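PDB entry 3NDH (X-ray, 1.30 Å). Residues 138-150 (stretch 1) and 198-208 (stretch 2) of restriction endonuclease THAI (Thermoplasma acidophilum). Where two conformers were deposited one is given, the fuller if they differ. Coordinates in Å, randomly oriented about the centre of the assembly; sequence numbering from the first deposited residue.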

# COMPACT_ATOMS: atom_id res chain seq x y z
N LEU A 138 -0.35 4.19 18.60
CA LEU A 138 0.58 4.91 17.77
C LEU A 138 1.99 4.36 17.97
O LEU A 138 2.48 4.34 19.07
CB LEU A 138 0.56 6.41 18.13
CG LEU A 138 1.56 7.30 17.38
CD1 LEU A 138 1.19 7.45 15.94
CD2 LEU A 138 1.66 8.67 18.07
N VAL A 139 2.61 3.90 16.88
CA VAL A 139 3.99 3.45 16.96
C VAL A 139 4.91 4.49 16.35
O VAL A 139 4.83 4.81 15.16
CB VAL A 139 4.20 2.13 16.21
CG1 VAL A 139 5.58 1.57 16.54
CG2 VAL A 139 3.12 1.11 16.54
N HIS A 140 5.75 5.05 17.21
CA HIS A 140 6.76 6.01 16.81
C HIS A 140 8.08 5.28 16.60
O HIS A 140 8.71 4.85 17.54
CB HIS A 140 6.88 7.09 17.87
CG HIS A 140 8.04 8.00 17.68
ND1 HIS A 140 8.69 8.60 18.73
CD2 HIS A 140 8.66 8.42 16.56
CE1 HIS A 140 9.67 9.35 18.27
NE2 HIS A 140 9.68 9.26 16.95
N ILE A 141 8.45 5.17 15.32
CA ILE A 141 9.63 4.46 14.88
C ILE A 141 10.74 5.48 14.71
O ILE A 141 10.55 6.53 14.12
CB ILE A 141 9.37 3.78 13.54
CG1 ILE A 141 8.14 2.89 13.60
CG2 ILE A 141 10.59 2.97 13.05
CD1 ILE A 141 7.62 2.52 12.23
N ASN A 142 11.92 5.14 15.20
CA ASN A 142 13.07 6.04 15.18
C ASN A 142 14.31 5.18 15.09
O ASN A 142 14.94 4.90 16.10
CB ASN A 142 13.02 6.93 16.42
CG ASN A 142 13.98 8.08 16.37
OD1 ASN A 142 14.54 8.41 15.31
ND2 ASN A 142 14.19 8.72 17.52
N TRP A 143 14.65 4.72 13.88
CA TRP A 143 15.69 3.70 13.70
C TRP A 143 17.02 4.17 14.26
O TRP A 143 17.40 5.34 14.06
CB TRP A 143 15.83 3.31 12.22
CG TRP A 143 14.64 2.55 11.72
CD1 TRP A 143 13.73 2.97 10.80
CD2 TRP A 143 14.23 1.24 12.10
NE1 TRP A 143 12.79 2.01 10.58
CE2 TRP A 143 13.07 0.94 11.37
CE3 TRP A 143 14.73 0.29 12.99
CZ2 TRP A 143 12.38 -0.29 11.52
CZ3 TRP A 143 14.06 -0.92 13.11
CH2 TRP A 143 12.90 -1.18 12.38
N SER A 144 17.68 3.28 15.01
CA SER A 144 18.96 3.54 15.65
C SER A 144 18.86 4.53 16.81
O SER A 144 19.88 5.06 17.29
CB SER A 144 20.05 3.97 14.66
OG SER A 144 20.29 2.93 13.72
N SER A 145 17.64 4.78 17.27
CA SER A 145 17.42 5.67 18.38
C SER A 145 16.16 5.26 19.16
O SER A 145 15.67 4.14 19.04
CB SER A 145 17.37 7.13 17.87
OG SER A 145 17.40 8.07 18.93
N LEU A 146 15.64 6.18 19.95
CA LEU A 146 14.56 5.91 20.86
C LEU A 146 13.24 6.34 20.29
O LEU A 146 13.09 7.46 19.84
CB LEU A 146 14.82 6.67 22.17
CG LEU A 146 13.81 6.48 23.30
CD1 LEU A 146 13.88 5.07 23.80
CD2 LEU A 146 14.09 7.47 24.42
N GLY A 147 12.27 5.43 20.32
CA GLY A 147 10.88 5.78 20.03
C GLY A 147 10.00 5.03 21.01
O GLY A 147 10.36 4.83 22.17
N GLY A 148 8.83 4.59 20.55
CA GLY A 148 7.91 3.91 21.47
C GLY A 148 6.60 3.58 20.82
O GLY A 148 6.29 4.07 19.72
N VAL A 149 5.83 2.77 21.54
CA VAL A 149 4.46 2.52 21.17
C VAL A 149 3.60 3.13 22.23
O VAL A 149 3.88 3.00 23.42
CB VAL A 149 4.15 1.03 20.95
CG1 VAL A 149 4.48 0.19 22.12
CG2 VAL A 149 2.69 0.83 20.56
N TYR A 150 2.55 3.81 21.78
CA TYR A 150 1.68 4.60 22.65
C TYR A 150 0.25 4.14 22.54
O TYR A 150 -0.26 3.92 21.44
CB TYR A 150 1.74 6.07 22.24
CG TYR A 150 3.08 6.71 22.44
CD1 TYR A 150 3.31 7.54 23.53
CD2 TYR A 150 4.14 6.49 21.57
CE1 TYR A 150 4.54 8.12 23.75
CE2 TYR A 150 5.38 7.05 21.79
CZ TYR A 150 5.56 7.88 22.86
OH TYR A 150 6.80 8.46 23.08
N THR A 198 -2.01 8.93 28.78
CA THR A 198 -1.43 8.12 27.69
C THR A 198 -0.39 7.18 28.27
O THR A 198 0.39 7.56 29.15
CB THR A 198 -0.85 9.02 26.61
OG1 THR A 198 -1.93 9.64 25.90
CG2 THR A 198 0.06 8.25 25.62
N MET A 199 -0.39 5.95 27.76
CA MET A 199 0.54 4.91 28.21
C MET A 199 1.49 4.60 27.08
O MET A 199 1.16 4.78 25.90
CB MET A 199 -0.23 3.67 28.62
CG MET A 199 -1.18 3.94 29.76
SD MET A 199 -2.02 2.47 30.34
CE MET A 199 -0.66 1.49 30.96
N SER A 200 2.69 4.17 27.43
CA SER A 200 3.67 3.86 26.41
C SER A 200 4.63 2.78 26.83
O SER A 200 4.82 2.52 28.02
CB SER A 200 4.46 5.11 26.02
OG SER A 200 5.18 5.64 27.12
N ILE A 201 5.23 2.16 25.82
CA ILE A 201 6.37 1.27 25.98
C ILE A 201 7.46 1.89 25.13
O ILE A 201 7.32 2.00 23.90
CB ILE A 201 6.06 -0.15 25.49
CG1 ILE A 201 4.93 -0.76 26.33
CG2 ILE A 201 7.33 -1.02 25.58
CD1 ILE A 201 4.37 -2.04 25.77
N LYS A 202 8.54 2.33 25.77
CA LYS A 202 9.68 2.90 25.05
C LYS A 202 10.42 1.79 24.32
O LYS A 202 10.48 0.65 24.79
CB LYS A 202 10.60 3.66 26.01
CG LYS A 202 9.90 4.83 26.73
CD LYS A 202 9.16 5.77 25.76
CE LYS A 202 8.62 7.01 26.46
NZ LYS A 202 7.74 6.66 27.61
N ILE A 203 10.95 2.12 23.14
CA ILE A 203 11.61 1.14 22.29
C ILE A 203 12.91 1.72 21.71
O ILE A 203 12.90 2.84 21.18
CB ILE A 203 10.68 0.72 21.12
CG1 ILE A 203 9.41 0.05 21.66
CG2 ILE A 203 11.40 -0.23 20.15
CD1 ILE A 203 8.37 -0.14 20.61
N GLU A 204 14.00 0.97 21.83
CA GLU A 204 15.23 1.30 21.13
C GLU A 204 15.20 0.54 19.81
O GLU A 204 15.24 -0.69 19.79
CB GLU A 204 16.45 0.90 21.96
CG GLU A 204 17.78 1.37 21.40
CD GLU A 204 17.94 2.88 21.41
OE1 GLU A 204 17.35 3.55 22.28
OE2 GLU A 204 18.68 3.39 20.54
N TRP A 205 15.10 1.29 18.71
CA TRP A 205 14.89 0.70 17.39
C TRP A 205 16.20 0.27 16.77
O TRP A 205 16.70 0.85 15.82
CB TRP A 205 14.15 1.69 16.48
CG TRP A 205 12.75 1.95 16.93
CD1 TRP A 205 12.30 2.95 17.76
CD2 TRP A 205 11.59 1.17 16.60
NE1 TRP A 205 10.95 2.84 17.96
CE2 TRP A 205 10.49 1.75 17.26
CE3 TRP A 205 11.39 0.05 15.80
CZ2 TRP A 205 9.20 1.25 17.12
CZ3 TRP A 205 10.10 -0.46 15.69
CH2 TRP A 205 9.03 0.15 16.35
N LYS A 206 16.79 -0.77 17.35
CA LYS A 206 18.06 -1.31 16.89
C LYS A 206 17.83 -2.20 15.68
O LYS A 206 16.97 -3.07 15.69
CB LYS A 206 18.74 -2.10 18.02
CG LYS A 206 20.10 -2.72 17.68
CD LYS A 206 20.47 -3.86 18.62
CE LYS A 206 21.35 -4.91 17.94
NZ LYS A 206 20.65 -5.64 16.83
N LYS A 207 18.59 -1.98 14.61
CA LYS A 207 18.47 -2.80 13.41
C LYS A 207 19.21 -4.13 13.56
O LYS A 207 20.19 -4.23 14.32
CB LYS A 207 18.94 -2.05 12.15
CG LYS A 207 17.96 -0.94 11.70
CD LYS A 207 17.86 -0.81 10.17
CE LYS A 207 16.67 0.05 9.75
NZ LYS A 207 16.71 0.45 8.30
N THR A 208 18.71 -5.15 12.86
CA THR A 208 19.27 -6.48 12.89
C THR A 208 19.83 -6.74 11.52
O THR A 208 19.36 -6.18 10.52
CB THR A 208 18.15 -7.53 13.16
OG1 THR A 208 17.55 -7.28 14.44
CG2 THR A 208 18.68 -8.94 13.11
O HOH W 1 20.60 0.20 14.72

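Antiparallel contact between residues 138-150 and 198-208 of the restriction endonuclease THAI, built on a β-ladder and closed at one end by two tryptophans. Strand 146-150 runs against strand 199-204, their N-to-C directions 149° apart, and the two stretches together bury 939 Å².

Backbone hydrogen bonds set the register. Gly147 and Ile203 form one reciprocal pair (Gly147 N to Ile203 O, 2.8 Å; Ile203 N to Gly147 O, 2.9 Å), and Val149 and Ile201 form the next (Val149 N to Ile201 O and Ile201 N to Val149 O, both 2.9 Å). Beyond the strands the pairing continues, with Trp205 N donating to Ser145 O (2.9 Å) and Ser144 N to Trp205 O (2.7 Å); the type II turn from Asn142 to Ser145 thus offers both a donor and an acceptor to Trp205. Within its own strand, Lys202 NZ donates a hydrogen bond to Ser200 OG (2.8 Å). Between the backbone bonds, at the non-hydrogen-bonded positions, CA-H groups approach carbonyls: Ser200 CA lies 3.1 Å from Val149 O, Tyr150 CA 3.3 Å from Met199 O, and Leu146 CA 3.5 Å from Ile203 O. Gly148 and Lys202 come especially close, CA to CA 4.1 Å.

Trp205, with 164 Å² of the residue covered by the other stretch, is the largest single contributor. Its indole NE1 makes a weak hydrogen bond to His140 O (3.0 Å), bent to 121° at the hydrogen. His140 O also accepts from Gly148 N at 3.0 Å within its own stretch, so the indole shares an acceptor already used between strands 138-141 and 146-150. Gly147 leaves room for the ring: an ideal CB there would fall 2.7 Å from Trp205 NE1 and 2.2 Å from His140 O, clashing with both.

Apolar and CH-π contacts complete the setting of this ring. Ile141 CA sits over one face, 3.9 Å from the centroid of the five-membered ring of Trp205, while Val139 CG1 meets the ring edge at Trp205 CZ2 (3.7 Å). Farther along, on the sheet face shared by Val149, Ile201 and Ile203, Val149 CG1 packs on Ile201 CB (3.7 Å) and Ile203 CD1 (4.2 Å). On the other face, Ser200 CB lies over the Tyr150 ring, 4.0 Å from its centroid. Thr198 CG2, from just before the strand, reaches the ring edge at Tyr150 CD1 (3.9 Å).

Aromatic and cationic contacts centre on Trp143. Trp205 turns its edge toward one face of Trp143, the six-membered rings 5.4 Å apart between centroids and their planes at 75°. Lys207 covers the opposite face: its CE is 3.9 Å and its NZ 4.5 Å from the centroid of the Trp143 five-membered ring, NZ only 8° off the normal, a cation-π arrangement. Trp143 is therefore held between an aromatic edge and a lysine.

One water links the stretches, accepting from Lys207 N (3.0 Å) and hydrogen-bonding to Ser144 OG (2.9 Å).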